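Local coordinates for protein AxyAgu115A (Amphibacillus xylanus NBRC 15112, PDB 6NPS) that probably acts as a family GH115 alpha-glucuronidase, a glycoside hydrolase that removes glucuronic acid side groups from arabinoglucuronoxylan in hemicellulose, at residues 268-276 and 302-311. The protein carries 3 engineered substitutions. Sequence-based numbering, arbitrary orientation.
Sequences GDAWNFITN and MRGEADTKIM
Trp271 meets the 302-311 loop with both ring faces and its N-H: Arg303 O lies at the ring edge, Met302 CE and Glu305 CG over opposite faces. The polar term is one hydrogen bond, in which NE1 of Trp271 donates to the backbone O of Arg303 at 3.1 Å. It is nearly straight, 168° at the hydrogen, with the acceptor in the indole plane. Two CH-pi contacts sandwich the five-membered ring. Met302 CE stands 3.5 Å from the centroid of that ring of Trp271, 12° off its normal; over the opposite face, Glu305 CG lies 3.6 Å from the same centroid. A methionine chain extended beyond CG brings the methyl there, while Met302 SD sits farther out above the face, a distant Met-aromatic contact. The Glu305 carboxylate lies almost parallel to the indole, the planes 14° apart. Outside the loops, Tyr257 and Trp284 also touch Trp271.

Apolar contacts extend the interface. Ile310 CD1 approaches Trp271 CD1 obliquely at 4.0 Å. Phe273 CB reaches Met302 SD at 4.1 Å. Ile274 CD1 meets Met311 CE at 4.0 Å, these two side chains crossing at about a right angle.

Within the 302-311 loop, Arg303 NH1 forms a salt bridge to Asp307 OD1 at 2.7 Å, and Arg303 NE forms a second, with Glu355 OE2. The contact thus joins the loop following strand 298-300 of the parallel, TIM-barrel-type sheet to the loop entering helix 277-291. The in-plane bond probably fixes the indole's position along its plane, and carbon on both faces probably limits tilting.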
loop_
_atom_site.group_PDB
_atom_site.type_symbol
_atom_site.label_atom_id
_atom_site.label_comp_id
_atom_site.label_asym_id
_atom_site.label_seq_id
_atom_site.Cartn_x
_atom_site.Cartn_y
_atom_site.Cartn_z
ATOM N N GLY A 268 27.676 -9.549 46.235
ATOM C CA GLY A 268 26.998 -8.273 46.014
ATOM C C GLY A 268 25.714 -8.451 45.211
ATOM O O GLY A 268 25.204 -9.566 45.005
ATOM N N ASP A 269 25.196 -7.319 44.731
ATOM C CA ASP A 269 23.934 -7.302 43.979
ATOM C C ASP A 269 23.994 -6.260 42.857
ATOM O O ASP A 269 23.141 -5.381 42.728
ATOM C CB ASP A 269 22.732 -7.033 44.888
ATOM C CG ASP A 269 21.453 -7.654 44.342
ATOM O OD1 ASP A 269 20.495 -7.855 45.122
ATOM O OD2 ASP A 269 21.410 -7.947 43.131
ATOM N N ALA A 270 25.025 -6.366 42.030
ATOM C CA ALA A 270 25.260 -5.422 40.951
ATOM C C ALA A 270 26.286 -6.021 40.005
ATOM O O ALA A 270 27.414 -6.314 40.417
ATOM C CB ALA A 270 25.750 -4.078 41.503
ATOM N N TRP A 271 25.898 -6.244 38.745
ATOM C CA TRP A 271 26.837 -6.709 37.717
ATOM C C TRP A 271 27.612 -5.480 37.255
ATOM O O TRP A 271 27.324 -4.868 36.224
ATOM C CB TRP A 271 26.096 -7.397 36.582
ATOM C CG TRP A 271 26.999 -8.131 35.645
ATOM C CD1 TRP A 271 27.248 -7.823 34.338
ATOM C CD2 TRP A 271 27.777 -9.300 35.940
ATOM N NE1 TRP A 271 28.132 -8.729 33.797
ATOM C CE2 TRP A 271 28.475 -9.646 34.759
ATOM C CE3 TRP A 271 27.947 -10.090 37.083
ATOM C CZ2 TRP A 271 29.336 -10.739 34.693
ATOM C CZ3 TRP A 271 28.805 -11.180 37.020
ATOM C CH2 TRP A 271 29.490 -11.495 35.829
ATOM N N ASN A 272 28.589 -5.092 38.074
ATOM C CA ASN A 272 29.208 -3.773 37.975
ATOM C C ASN A 272 30.535 -3.824 38.726
ATOM O O ASN A 272 30.553 -3.845 39.961
ATOM C CB ASN A 272 28.282 -2.705 38.557
ATOM C CG ASN A 272 28.729 -1.297 38.219
ATOM O OD1 ASN A 272 29.882 -0.927 38.456
ATOM N ND2 ASN A 272 27.815 -0.499 37.662
ATOM N N PHE A 273 31.639 -3.862 37.980
ATOM C CA PHE A 273 32.958 -3.953 38.590
ATOM C C PHE A 273 33.368 -2.661 39.275
ATOM O O PHE A 273 34.297 -2.671 40.090
ATOM C CB PHE A 273 33.996 -4.331 37.533
ATOM C CG PHE A 273 35.294 -4.814 38.106
ATOM C CD1 PHE A 273 35.388 -6.072 38.685
ATOM C CD2 PHE A 273 36.422 -4.018 38.061
ATOM C CE1 PHE A 273 36.583 -6.527 39.200
ATOM C CE2 PHE A 273 37.617 -4.466 38.583
ATOM C CZ PHE A 273 37.693 -5.730 39.157
ATOM N N ILE A 274 32.706 -1.549 38.954
ATOM C CA ILE A 274 33.012 -0.280 39.610
ATOM C C ILE A 274 32.365 -0.216 40.989
ATOM O O ILE A 274 33.038 0.043 41.996
ATOM C CB ILE A 274 32.563 0.898 38.724
ATOM C CG1 ILE A 274 33.293 0.866 37.374
ATOM C CG2 ILE A 274 32.773 2.242 39.428
ATOM C CD1 ILE A 274 32.425 1.320 36.211
ATOM N N THR A 275 31.045 -0.427 41.058
ATOM C CA THR A 275 30.340 -0.245 42.327
ATOM C C THR A 275 30.310 -1.507 43.182
ATOM O O THR A 275 30.098 -1.411 44.393
ATOM C CB THR A 275 28.898 0.243 42.082
ATOM O OG1 THR A 275 28.154 -0.786 41.420
ATOM C CG2 THR A 275 28.879 1.509 41.213
ATOM N N ASN A 276 30.512 -2.682 42.588
ATOM C CA ASN A 276 30.518 -3.947 43.319
ATOM C C ASN A 276 31.813 -4.700 42.983
ATOM O O ASN A 276 31.811 -5.845 42.535
ATOM C CB ASN A 276 29.242 -4.745 42.990
ATOM C CG ASN A 276 29.216 -6.130 43.626
ATOM O OD1 ASN A 276 29.744 -6.337 44.719
ATOM N ND2 ASN A 276 28.614 -7.094 42.927
ATOM N N MET A 302 34.665 -8.436 30.308
ATOM C CA MET A 302 33.355 -8.290 30.944
ATOM C C MET A 302 32.332 -7.495 30.134
ATOM O O MET A 302 32.463 -6.272 30.000
ATOM C CB MET A 302 33.519 -7.627 32.310
ATOM C CG MET A 302 32.354 -7.879 33.244
ATOM S SD MET A 302 32.381 -6.707 34.616
ATOM C CE MET A 302 30.806 -7.074 35.426
ATOM N N ARG A 303 31.271 -8.173 29.700
ATOM C CA ARG A 303 30.174 -7.547 28.967
ATOM C C ARG A 303 28.910 -7.638 29.832
ATOM O O ARG A 303 28.869 -8.418 30.782
ATOM C CB ARG A 303 29.953 -8.241 27.625
ATOM C CG ARG A 303 30.861 -7.744 26.511
ATOM C CD ARG A 303 30.429 -8.291 25.161
ATOM N NE ARG A 303 29.336 -7.515 24.582
ATOM C CZ ARG A 303 28.126 -8.002 24.330
ATOM N NH1 ARG A 303 27.848 -9.270 24.607
ATOM N NH2 ARG A 303 27.191 -7.225 23.802
ATOM N N GLY A 304 27.884 -6.851 29.511
ATOM C CA GLY A 304 26.660 -6.870 30.283
ATOM C C GLY A 304 25.967 -8.218 30.211
ATOM O O GLY A 304 26.268 -9.080 29.374
ATOM N N GLU A 305 25.007 -8.394 31.117
ATOM C CA GLU A 305 24.276 -9.650 31.223
ATOM C C GLU A 305 23.262 -9.800 30.096
ATOM O O GLU A 305 22.591 -8.835 29.704
ATOM C CB GLU A 305 23.569 -9.736 32.570
ATOM C CG GLU A 305 24.510 -9.967 33.722
ATOM C CD GLU A 305 23.773 -10.111 35.028
ATOM O OE1 GLU A 305 22.778 -9.377 35.235
ATOM O OE2 GLU A 305 24.176 -10.972 35.835
ATOM N N ALA A 306 23.145 -11.032 29.594
ATOM C CA ALA A 306 22.255 -11.368 28.484
ATOM C C ALA A 306 22.565 -10.514 27.253
ATOM O O ALA A 306 21.690 -9.836 26.703
ATOM C CB ALA A 306 20.784 -11.237 28.896
ATOM N N ASP A 307 23.833 -10.553 26.829
ATOM C CA ASP A 307 24.304 -9.913 25.593
ATOM C C ASP A 307 23.885 -8.440 25.524
ATOM O O ASP A 307 23.198 -7.996 24.599
ATOM C CB ASP A 307 23.821 -10.687 24.355
ATOM C CG ASP A 307 24.516 -10.237 23.061
ATOM O OD1 ASP A 307 25.754 -10.088 23.069
ATOM O OD2 ASP A 307 23.830 -10.041 22.029
ATOM N N THR A 308 24.305 -7.682 26.537
ATOM C CA THR A 308 24.162 -6.234 26.561
ATOM C C THR A 308 25.547 -5.594 26.655
ATOM O O THR A 308 26.569 -6.275 26.790
ATOM C CB THR A 308 23.254 -5.760 27.729
ATOM O OG1 THR A 308 23.740 -6.259 28.984
ATOM C CG2 THR A 308 21.793 -6.216 27.531
ATOM N N LYS A 309 25.572 -4.267 26.554
ATOM C CA LYS A 309 26.770 -3.494 26.862
ATOM C C LYS A 309 26.975 -3.415 28.374
ATOM O O LYS A 309 26.011 -3.280 29.134
ATOM C CB LYS A 309 26.653 -2.085 26.281
ATOM C CG LYS A 309 25.925 -2.027 24.940
ATOM C CD LYS A 309 26.607 -1.053 23.981
ATOM C CE LYS A 309 26.892 0.287 24.664
ATOM N NZ LYS A 309 27.040 1.439 23.719
ATOM N N ILE A 310 28.240 -3.495 28.805
ATOM C CA ILE A 310 28.553 -3.388 30.234
ATOM C C ILE A 310 28.250 -1.987 30.757
ATOM O O ILE A 310 27.804 -1.830 31.901
ATOM C CB ILE A 310 30.021 -3.795 30.520
ATOM C CG1 ILE A 310 30.214 -4.065 32.011
ATOM C CG2 ILE A 310 31.032 -2.745 30.044
ATOM C CD1 ILE A 310 29.842 -5.444 32.377
ATOM N N MET A 311 28.460 -0.960 29.938
ATOM C CA MET A 311 28.274 0.430 30.327
ATOM C C MET A 311 27.081 1.036 29.589
ATOM O O MET A 311 26.535 0.452 28.646
ATOM C CB MET A 311 29.556 1.233 30.062
ATOM C CG MET A 311 30.630 1.098 31.153
ATOM S SD MET A 311 32.120 2.095 30.880
ATOM C CE MET A 311 32.370 2.809 32.507
#